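Local structure of small ribosomal subunit protein bS6 (Aquifex aeolicus, 2J5A) at residues Arg8-Val13 and Phe71-Pro76. The protein probably binds 16S ribosomal RNA together with protein bS18, as a structural component of the small ribosomal subunit. Residues are numbered along the deposited sequence; the frame is centred on the assembly and turned at random.
Sequences RYYETV and FKTENP
Tyr10 lays its CB over one face of the Phe71 ring, offset toward the rim and 3.5 Å from Phe71 CZ. This is a CH-pi contact and not a ring stack, for although the two planes are inclined by only 27° the rings are slid past each other and barely overlap. Phe71 CG stands between its backbone N and carbonyl carbon (chi1 67°), and from there the ring extends to Tyr10 CB. At the ring's edge, in its plane, Thr12 OG1 comes within 3.4 Å of Phe71 CE1; that hydroxyl is hydrogen-bonded to Asn97 OD1 on strand 92-100. Farther along the same face of the sheet, Thr73 CG2 meets Tyr10 CE2 at 3.6 Å, while helix 78-88 touches Tyr10, Thr12 and Thr73. An alanine in place of Phe71 would probably open a gap beneath Tyr10 CB and take the aromatic edge away from Thr12 OG1.

On the other face Tyr9 and Lys72 run side by side in the same direction, the lysine CD packing 3.7 Å from Tyr9 CE2. The backbones pair as the two central antiparallel strands of the ferredoxin-like bS6 sheet. Tyr10 N donates to Phe71 O at 2.8 Å and Phe71 N returns a bond to Tyr10 O, while Arg8 and Thr73 form a second reciprocal pair. Between them, Lys72 CA approaches Arg8 O to 3.2 Å in a CA-H...O contact.

Strand 63-73 ends in an ST turn, in which Thr73 OG1 accepts from Asn75 N at 3.0 Å while also bonding to Gly40 O, and Asn75 OD1 caps Gln77 N before helix 78-88. The chemistry therefore divides the work: reciprocal backbone bonds set the register, and largely apolar aromatic packing joins the strands on the helix-covered face.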
# COMPACT_ATOMS: atom_id res chain seq x y z
N ARG A 8 7.27 8.87 -12.09
CA ARG A 8 6.65 7.55 -12.29
C ARG A 8 5.44 7.36 -11.40
O ARG A 8 5.35 7.97 -10.32
CB ARG A 8 7.65 6.43 -12.04
CG ARG A 8 8.18 5.73 -13.29
CD ARG A 8 9.59 6.16 -13.67
NE ARG A 8 10.30 5.09 -14.38
CZ ARG A 8 11.37 5.25 -15.17
NH1 ARG A 8 11.88 6.46 -15.40
NH2 ARG A 8 11.91 4.19 -15.76
N TYR A 9 4.54 6.49 -11.85
CA TYR A 9 3.30 6.20 -11.16
C TYR A 9 3.30 4.75 -10.63
O TYR A 9 3.74 3.81 -11.31
CB TYR A 9 2.09 6.48 -12.06
CG TYR A 9 2.05 7.90 -12.55
CD1 TYR A 9 2.85 8.31 -13.61
CD2 TYR A 9 1.26 8.85 -11.94
CE1 TYR A 9 2.85 9.62 -14.06
CE2 TYR A 9 1.24 10.17 -12.37
CZ TYR A 9 2.05 10.54 -13.44
OH TYR A 9 2.05 11.85 -13.89
N TYR A 10 2.81 4.60 -9.40
CA TYR A 10 2.85 3.31 -8.72
C TYR A 10 1.55 3.06 -8.00
O TYR A 10 0.81 3.99 -7.64
CB TYR A 10 4.01 3.26 -7.72
CG TYR A 10 5.40 3.50 -8.32
CD1 TYR A 10 6.13 2.46 -8.88
CD2 TYR A 10 5.98 4.78 -8.31
CE1 TYR A 10 7.40 2.68 -9.42
CE2 TYR A 10 7.25 4.99 -8.83
CZ TYR A 10 7.95 3.94 -9.40
OH TYR A 10 9.21 4.13 -9.93
N GLU A 11 1.28 1.79 -7.79
CA GLU A 11 0.14 1.34 -7.02
C GLU A 11 0.65 0.34 -6.00
O GLU A 11 1.46 -0.53 -6.36
CB GLU A 11 -0.89 0.69 -7.91
CG GLU A 11 -2.12 0.25 -7.17
CD GLU A 11 -3.21 -0.17 -8.10
OE1 GLU A 11 -3.75 0.70 -8.82
OE2 GLU A 11 -3.55 -1.38 -8.12
N THR A 12 0.20 0.50 -4.75
CA THR A 12 0.56 -0.39 -3.64
C THR A 12 -0.73 -0.96 -3.05
O THR A 12 -1.69 -0.25 -2.85
CB THR A 12 1.33 0.36 -2.53
OG1 THR A 12 2.55 0.89 -3.06
CG2 THR A 12 1.63 -0.51 -1.36
N VAL A 13 -0.72 -2.26 -2.80
CA VAL A 13 -1.81 -2.95 -2.14
C VAL A 13 -1.16 -3.75 -1.02
O VAL A 13 -0.17 -4.43 -1.25
CB VAL A 13 -2.55 -3.94 -3.10
CG1 VAL A 13 -3.66 -4.67 -2.38
CG2 VAL A 13 -3.08 -3.24 -4.32
N PHE A 71 0.16 6.46 -6.17
CA PHE A 71 1.00 7.61 -5.92
C PHE A 71 1.96 7.83 -7.07
O PHE A 71 2.18 6.94 -7.91
CB PHE A 71 1.73 7.47 -4.57
CG PHE A 71 2.75 6.36 -4.53
CD1 PHE A 71 2.38 5.06 -4.21
CD2 PHE A 71 4.09 6.62 -4.76
CE1 PHE A 71 3.32 4.03 -4.16
CE2 PHE A 71 5.05 5.60 -4.71
CZ PHE A 71 4.65 4.30 -4.40
N LYS A 72 2.50 9.05 -7.14
CA LYS A 72 3.51 9.40 -8.13
C LYS A 72 4.76 9.91 -7.41
O LYS A 72 4.68 10.45 -6.32
CB LYS A 72 2.98 10.41 -9.16
CG LYS A 72 2.55 11.78 -8.64
CD LYS A 72 2.13 12.69 -9.83
CE LYS A 72 1.41 13.96 -9.42
NZ LYS A 72 0.66 14.55 -10.60
N THR A 73 5.92 9.68 -8.00
CA THR A 73 7.18 10.12 -7.39
C THR A 73 8.32 10.16 -8.39
O THR A 73 8.34 9.39 -9.35
CB THR A 73 7.62 9.18 -6.23
OG1 THR A 73 8.71 9.77 -5.52
CG2 THR A 73 8.06 7.83 -6.77
N GLU A 74 9.28 11.04 -8.14
CA GLU A 74 10.54 11.05 -8.89
C GLU A 74 11.63 10.23 -8.17
O GLU A 74 12.72 10.01 -8.71
CB GLU A 74 10.98 12.51 -9.17
CG GLU A 74 9.83 13.34 -9.78
CD GLU A 74 10.26 14.35 -10.85
OE1 GLU A 74 10.80 13.95 -11.92
OE2 GLU A 74 9.99 15.56 -10.65
N ASN A 75 11.30 9.73 -6.97
CA ASN A 75 12.20 8.92 -6.16
C ASN A 75 12.20 7.46 -6.61
O ASN A 75 11.26 6.71 -6.30
CB ASN A 75 11.77 9.01 -4.70
CG ASN A 75 12.81 8.47 -3.75
OD1 ASN A 75 13.70 7.71 -4.15
ND2 ASN A 75 12.70 8.87 -2.48
N PRO A 76 13.27 7.03 -7.30
CA PRO A 76 13.22 5.73 -7.95
C PRO A 76 13.30 4.60 -6.93
O PRO A 76 12.95 3.47 -7.25
CB PRO A 76 14.47 5.74 -8.84
CG PRO A 76 15.44 6.56 -8.07
CD PRO A 76 14.59 7.67 -7.46